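Local coordinates for protein Exo-beta-1,3-glucanase (Streptomyces sp. SirexAA-E, PDB 4PEY) that hydrolyses laminarin and laminarioligosaccharides from their non-reducing ends, releasing glucose and laminaribiose, at residues A[105-108]-A[109-112]; A[40-43]-A[44-48]. The protein carries 1 engineered substitution. One frame throughout, in Å; residues are numbered along the deposited sequence. Where two conformers were deposited one is given.

How the contacts relate
Both contacts are local, each made within one run of chain, yet they sit at different depths of the first half of this glucanase. Contact 1 is buried, about 10 Å between its centre and that of the chain, where residues 105-112 pass from a substrate-lining loop into strand 110-113. Contact 2, some 22 Å out, closes helix 34-45 and is partly open to solvent. In contact 1 two aromatic rings pack edge to face and a guanidinium group binds a backbone oxygen; in contact 2 helical hydrogen bonds, the Phe42 ring under Glu46, and two waters do the work. Phe73 connects the two: Arg110 makes a cation-pi contact with its ring, and Gln45 binds its backbone oxygen.

Contact 1: residues A[105-108]-A[109-112]; sequences TQNF and WRSA. With BGC (beta-D-glucopyranose), chain B.
Phe108 and Trp109 follow each other in sequence and point the same way, which brings an edge of the phenyl ring to the face of the indole. The T-shaped pair has its six-membered rings 5.2 Å apart between centroids, their planes at 66°. Packing is tightest nearer the backbone: Phe108 CB lies over the indole face, 3.5 Å from Trp109 CD2, a CH-pi contact as well as an apolar one. On the other flank Arg110 turns back, its chain bent at chi3 (73°), and grips Phe108 O side-on with two nitrogens. Arg110 NE is 2.9 Å from Phe108 O but stands above the carbonyl plane, whereas Arg110 NH2, at 3.0 Å from the same oxygen, meets a lone pair in that plane. The guanidinium also lies with one face against Asn107, the centre of an inverse gamma turn. This is how the loop enters parallel strand 110-113 of the beta-helical architecture of family GH55, with Ile71 O taking a further bond from Arg110 NH1. A leucine at Arg110 would probably leave Phe108 O without NE and NH2, and Ile71 O without its donor. Toward the sugar it is ring edge and chain end that touch: Phe108 CZ comes within 3.5 Å of O4 of the bound glucose, which lies near the ring plane at its edge, and Gln106 NE2 passes 3.7 Å from the sugar C6 while its amide oxygen is bound by Gln49. The same glucose is hydrogen-bonded by Gln130, Trp402, Asp405, Glu436 and His437.

Contact 2: residues A[40-43]-A[44-48]; sequences EVFR and KQESN
Glu46, one turn beyond Phe42 near the end of helix 34-45, lays its side chain over the Phe42 ring, and a type I beta turn from Gln45 to Asn48 leads the chain away. The helix links strands 24-27 and 55-59 in a beta-alpha-beta unit, and its buried side, carrying Val41 and Gln45, packs on Tyr55 and Thr75. Gln45 N donates to Val41 O at 2.9 Å, and Glu46 N reaches Phe42 O at 2.7 Å. Glu46 can be followed outward from there. Its CB stands over one face of the Phe42 ring, 4.0 Å from the centroid, in a CH-pi contact. CG lies anti to the backbone N (chi1 179°), and the extended chain then passes along the rim of the ring, with CG and CD each 3.6 Å from Phe42 CZ. The carboxylate plane is turned 35° from that of the ring; OE2 remains beside CZ and CE2, and OE1 lies by CE2. Within the turn Asn48 ND2 donates to Gln45 OE1 at 3.1 Å, beside the backbone bond from Asn48 N to Gln45 O, while Gln45 NE2 binds Phe73 O. On the solvent side, Arg43 O accepts from two waters: one is held in turn by Ser47 N, and the other, 2.8 Å from Arg43 O, donates its second proton to Glu46 OE1 at 2.7 Å.

Contact 1: residues A[105-108]-A[109-112]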
ATOM      1  N   THR A 105      -1.244  11.220  11.127  1.00 13.68           N
ATOM      2  CA  THR A 105      -2.241  10.682  10.199  1.00 12.40           C
ATOM      3  C   THR A 105      -2.192  11.256   8.781  1.00 12.79           C
ATOM      4  O   THR A 105      -3.033  10.899   7.950  1.00 13.78           O
ATOM      5  CB  THR A 105      -3.694  10.869  10.722  1.00 14.54           C
ATOM      6  OG1 THR A 105      -3.997  12.266  10.865  1.00 16.19           O
ATOM      7  CG2 THR A 105      -3.892  10.144  12.046  1.00 14.41           C
ATOM      8  N   GLN A 106      -1.230  12.129   8.490  1.00 13.14           N
ATOM      9  CA  GLN A 106      -1.018  12.531   7.097  1.00 11.65           C
ATOM     10  C   GLN A 106       0.407  12.204   6.627  1.00 11.67           C
ATOM     11  O   GLN A 106       0.881  12.749   5.629  1.00 13.08           O
ATOM     12  CB  GLN A 106      -1.357  14.023   6.904  1.00 12.65           C
ATOM     13  CG  GLN A 106      -2.848  14.263   7.182  1.00 13.21           C
ATOM     14  CD  GLN A 106      -3.352  15.672   6.937  1.00 14.52           C
ATOM     15  OE1 GLN A 106      -2.688  16.502   6.312  1.00 17.48           O
ATOM     16  NE2 GLN A 106      -4.561  15.939   7.423  1.00 15.86           N
ATOM     17  N   ASN A 107       1.070  11.283   7.325  1.00 11.17           N
ATOM     18  CA  ASN A 107       2.424  10.875   6.943  1.00 11.48           C
ATOM     19  C   ASN A 107       2.373   9.785   5.862  1.00 11.21           C
ATOM     20  O   ASN A 107       2.561   8.589   6.146  1.00 12.03           O
ATOM     21  CB  ASN A 107       3.218  10.402   8.169  1.00 12.05           C
ATOM     22  CG  ASN A 107       3.751  11.569   9.008  1.00 11.50           C
ATOM     23  OD1 ASN A 107       3.597  12.733   8.629  1.00 13.10           O
ATOM     24  ND2 ASN A 107       4.378  11.261  10.150  1.00 12.94           N
ATOM     25  N   PHE A 108       2.121  10.234   4.630  1.00 11.14           N
ATOM     26  CA  PHE A 108       1.870   9.378   3.468  1.00 10.56           C
ATOM     27  C   PHE A 108       3.037   9.334   2.487  1.00 10.30           C
ATOM     28  O   PHE A 108       3.933  10.174   2.543  1.00 11.36           O
ATOM     29  CB  PHE A 108       0.666   9.874   2.655  1.00 11.24           C
ATOM     30  CG  PHE A 108      -0.590  10.135   3.448  1.00 10.68           C
ATOM     31  CD1 PHE A 108      -1.066   9.221   4.380  1.00 12.09           C
ATOM     32  CD2 PHE A 108      -1.325  11.296   3.215  1.00 11.77           C
ATOM     33  CE1 PHE A 108      -2.246   9.474   5.078  1.00 12.13           C
ATOM     34  CE2 PHE A 108      -2.508  11.550   3.894  1.00 11.41           C
ATOM     35  CZ  PHE A 108      -2.971  10.638   4.830  1.00 11.87           C
ATOM     36  N   TRP A 109       2.959   8.383   1.552  1.00 10.49           N
ATOM     37  CA  TRP A 109       3.720   8.377   0.293  1.00 10.98           C
ATOM     38  C   TRP A 109       5.229   8.469   0.507  1.00 11.17           C
ATOM     39  O   TRP A 109       5.880   9.420   0.074  1.00 12.41           O
ATOM     40  CB  TRP A 109       3.245   9.512  -0.652  1.00 11.32           C
ATOM     41  CG  TRP A 109       1.764   9.433  -0.995  1.00 10.98           C
ATOM     42  CD1 TRP A 109       1.097   8.363  -1.529  1.00 11.40           C
ATOM     43  CD2 TRP A 109       0.778  10.464  -0.811  1.00 10.47           C
ATOM     44  NE1 TRP A 109      -0.239   8.661  -1.683  1.00 11.20           N
ATOM     45  CE2 TRP A 109      -0.460   9.946  -1.247  1.00 10.70           C
ATOM     46  CE3 TRP A 109       0.822  11.777  -0.325  1.00 11.31           C
ATOM     47  CZ2 TRP A 109      -1.643  10.682  -1.190  1.00 11.68           C
ATOM     48  CZ3 TRP A 109      -0.353  12.507  -0.264  1.00 11.84           C
ATOM     49  CH2 TRP A 109      -1.572  11.961  -0.697  1.00 11.61           C
ATOM     50  N   ARG A 110       5.787   7.459   1.165  1.00 10.71           N
ATOM     51  CA  ARG A 110       7.235   7.381   1.338  1.00  9.60           C
ATOM     52  C   ARG A 110       7.589   5.915   1.556  1.00 11.13           C
ATOM     53  O   ARG A 110       6.694   5.094   1.729  1.00 12.25           O
ATOM     54  CB  ARG A 110       7.701   8.271   2.502  1.00 10.38           C
ATOM     55  CG  ARG A 110       7.151   7.878   3.883  1.00 11.30           C
ATOM     56  CD  ARG A 110       7.179   9.070   4.842  1.00 11.92           C
ATOM     57  NE  ARG A 110       6.139  10.036   4.494  1.00 12.63           N
ATOM     58  CZ  ARG A 110       6.044  11.269   4.986  1.00 11.51           C
ATOM     59  NH1 ARG A 110       6.961  11.731   5.841  1.00 12.84           N
ATOM     60  NH2 ARG A 110       5.041  12.051   4.600  1.00 11.80           N
ATOM     61  N   SER A 111       8.869   5.560   1.525  1.00 11.17           N
ATOM     62  CA  SER A 111       9.210   4.145   1.670  1.00 10.77           C
ATOM     63  C   SER A 111      10.635   3.900   2.126  1.00 11.24           C
ATOM     64  O   SER A 111      11.522   4.714   1.877  1.00 12.02           O
ATOM     65  CB  SER A 111       8.983   3.407   0.344  1.00 11.18           C
ATOM     66  OG  SER A 111       9.846   3.912  -0.664  1.00 12.98           O
ATOM     67  N   ALA A 112      10.835   2.755   2.778  1.00  9.60           N
ATOM     68  CA  ALA A 112      12.165   2.269   3.167  1.00 10.08           C
ATOM     69  C   ALA A 112      12.297   0.818   2.753  1.00 10.76           C
ATOM     70  O   ALA A 112      11.378   0.032   2.978  1.00 11.94           O
ATOM     71  CB  ALA A 112      12.388   2.405   4.673  1.00 12.16           C
TER
HETATM   72  C2  BGC B   3      -7.736   8.701   7.365  0.51 14.11           C
HETATM   73  C3  BGC B   3      -6.986   9.267   6.163  0.51 15.30           C
HETATM   74  C4  BGC B   3      -7.070  10.785   6.175  0.51 16.26           C
HETATM   75  C5  BGC B   3      -6.536  11.315   7.495  0.51 17.33           C
HETATM   76  C6  BGC B   3      -6.571  12.836   7.524  0.51 20.52           C
HETATM   77  C1  BGC B   3      -7.360   9.414   8.666  0.51 15.90           C
HETATM   78  O2  BGC B   3      -7.472   7.308   7.467  0.51 14.78           O
HETATM   79  O3  BGC B   3      -7.563   8.781   4.969  0.51 15.27           O
HETATM   80  O4  BGC B   3      -6.352  11.330   5.093  0.51 15.41           O
HETATM   81  O5  BGC B   3      -7.360  10.823   8.526  0.51 18.46           O
HETATM   82  O6  BGC B   3      -7.910  13.270   7.607  0.51 26.24           O

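Contact 2: residues A[40-43]-A[44-48]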
ATOM      1  N   GLU A  40      18.776  18.293   3.308  1.00 19.03           N
ATOM      2  CA  GLU A  40      18.294  19.260   2.328  1.00 20.19           C
ATOM      3  C   GLU A  40      17.004  18.763   1.675  1.00 19.32           C
ATOM      4  O   GLU A  40      16.042  19.521   1.519  1.00 19.60           O
ATOM      5  CB  GLU A  40      19.357  19.541   1.261  1.00 23.17           C
ATOM      6  CG  GLU A  40      18.878  20.498   0.185  1.00 29.36           C
ATOM      7  CD  GLU A  40      19.958  20.862  -0.816  1.00 37.08           C
ATOM      8  OE1 GLU A  40      20.921  20.078  -0.980  1.00 40.80           O
ATOM      9  OE2 GLU A  40      19.838  21.939  -1.442  1.00 39.96           O
ATOM     10  N   VAL A  41      16.990  17.486   1.301  1.00 16.50           N
ATOM     11  CA  VAL A  41      15.796  16.879   0.725  1.00 16.29           C
ATOM     12  C   VAL A  41      14.651  16.913   1.738  1.00 16.58           C
ATOM     13  O   VAL A  41      13.529  17.285   1.400  1.00 16.21           O
ATOM     14  CB  VAL A  41      16.062  15.419   0.271  1.00 15.45           C
ATOM     15  CG1 VAL A  41      14.774  14.749  -0.197  1.00 15.33           C
ATOM     16  CG2 VAL A  41      17.110  15.391  -0.844  1.00 16.59           C
ATOM     17  N   PHE A  42      14.938  16.543   2.984  1.00 15.08           N
ATOM     18  CA  PHE A  42      13.896  16.531   4.009  1.00 16.33           C
ATOM     19  C   PHE A  42      13.288  17.914   4.238  1.00 15.73           C
ATOM     20  O   PHE A  42      12.067  18.034   4.356  1.00 17.61           O
ATOM     21  CB  PHE A  42      14.426  15.990   5.342  1.00 16.59           C
ATOM     22  CG  PHE A  42      13.383  15.969   6.431  1.00 14.72           C
ATOM     23  CD1 PHE A  42      12.255  15.172   6.303  1.00 15.70           C
ATOM     24  CD2 PHE A  42      13.513  16.768   7.559  1.00 16.07           C
ATOM     25  CE1 PHE A  42      11.284  15.147   7.295  1.00 16.13           C
ATOM     26  CE2 PHE A  42      12.547  16.748   8.556  1.00 17.94           C
ATOM     27  CZ  PHE A  42      11.429  15.942   8.422  1.00 16.23           C
ATOM     28  N   ARG A  43      14.121  18.954   4.300  1.00 16.45           N
ATOM     29  CA  ARG A  43      13.603  20.308   4.518  1.00 17.74           C
ATOM     30  C   ARG A  43      12.596  20.684   3.433  1.00 18.57           C
ATOM     31  O   ARG A  43      11.561  21.288   3.721  1.00 18.90           O
ATOM     32  CB  ARG A  43      14.737  21.341   4.562  1.00 22.70           C
ATOM     33  CG  ARG A  43      15.571  21.307   5.842  1.00 28.94           C
ATOM     34  CD  ARG A  43      16.419  22.575   6.016  1.00 33.76           C
ATOM     35  NE  ARG A  43      17.334  22.803   4.898  1.00 37.10           N
ATOM     36  CZ  ARG A  43      18.555  22.280   4.804  1.00 39.52           C
ATOM     37  NH1 ARG A  43      19.314  22.549   3.750  1.00 41.12           N
ATOM     38  NH2 ARG A  43      19.018  21.486   5.764  1.00 38.50           N
ATOM     39  N   LYS A  44      12.893  20.302   2.193  1.00 16.56           N
ATOM     40  CA  LYS A  44      11.994  20.582   1.079  1.00 17.45           C
ATOM     41  C   LYS A  44      10.738  19.713   1.096  1.00 15.66           C
ATOM     42  O   LYS A  44       9.675  20.164   0.669  1.00 16.96           O
ATOM     43  CB  LYS A  44      12.724  20.398  -0.256  1.00 19.36           C
ATOM     44  CG  LYS A  44      13.758  21.470  -0.539  1.00 24.23           C
ATOM     45  CD  LYS A  44      14.416  21.268  -1.897  1.00 28.76           C
ATOM     46  CE  LYS A  44      15.202  19.965  -1.959  1.00 31.75           C
ATOM     47  NZ  LYS A  44      15.995  19.857  -3.222  1.00 34.01           N
ATOM     48  N   GLN A  45      10.853  18.480   1.595  1.00 14.35           N
ATOM     49  CA  GLN A  45       9.764  17.504   1.467  1.00 14.40           C
ATOM     50  C   GLN A  45       8.937  17.290   2.731  1.00 14.48           C
ATOM     51  O   GLN A  45       7.863  16.691   2.669  1.00 13.79           O
ATOM     52  CB  GLN A  45      10.318  16.149   1.015  1.00 13.60           C
ATOM     53  CG  GLN A  45      10.841  16.164  -0.414  1.00 15.16           C
ATOM     54  CD  GLN A  45       9.820  16.738  -1.379  1.00 15.94           C
ATOM     55  OE1 GLN A  45       9.936  17.881  -1.832  1.00 18.88           O
ATOM     56  NE2 GLN A  45       8.797  15.961  -1.675  1.00 18.84           N
ATOM     57  N   GLU A  46       9.435  17.782   3.864  1.00 15.04           N
ATOM     58  CA  GLU A  46       8.798  17.557   5.162  1.00 15.61           C
ATOM     59  C   GLU A  46       7.287  17.826   5.177  1.00 13.52           C
ATOM     60  O   GLU A  46       6.505  16.982   5.623  1.00 14.90           O
ATOM     61  CB  GLU A  46       9.475  18.422   6.232  1.00 16.49           C
ATOM     62  CG  GLU A  46       8.863  18.276   7.613  1.00 18.45           C
ATOM     63  CD  GLU A  46       9.599  19.085   8.660  1.00 19.30           C
ATOM     64  OE1 GLU A  46      10.330  20.027   8.293  1.00 22.74           O
ATOM     65  OE2 GLU A  46       9.444  18.784   9.855  1.00 20.92           O
ATOM     66  N   SER A  47       6.870  18.990   4.694  0.73 14.67           N
ATOM     67  CA  SER A  47       5.446  19.311   4.704  0.73 16.17           C
ATOM     68  C   SER A  47       4.894  19.444   3.288  0.73 16.38           C
ATOM     69  O   SER A  47       3.828  20.028   3.080  0.73 17.38           O
ATOM     70  CB  SER A  47       5.189  20.598   5.493  0.73 17.55           C
ATOM     71  OG  SER A  47       5.908  21.684   4.943  0.73 18.57           O
ATOM     72  N   ASN A  48       5.617  18.891   2.319  1.00 15.44           N
ATOM     73  CA  ASN A  48       5.228  19.001   0.909  1.00 15.41           C
ATOM     74  C   ASN A  48       4.212  17.926   0.525  1.00 14.33           C
ATOM     75  O   ASN A  48       4.488  17.068  -0.312  1.00 15.48           O
ATOM     76  CB  ASN A  48       6.479  18.909   0.026  1.00 15.57           C
ATOM     77  CG  ASN A  48       6.265  19.466  -1.367  1.00 17.95           C
ATOM     78  OD1 ASN A  48       5.181  19.950  -1.705  1.00 19.28           O
ATOM     79  ND2 ASN A  48       7.311  19.413  -2.183  1.00 17.91           N
TER
HETATM   80  O   HOH W   1       8.526  21.098   3.552  1.00 24.59           O
HETATM   81  O   HOH W   2      10.747  21.884   6.319  1.00 29.59           O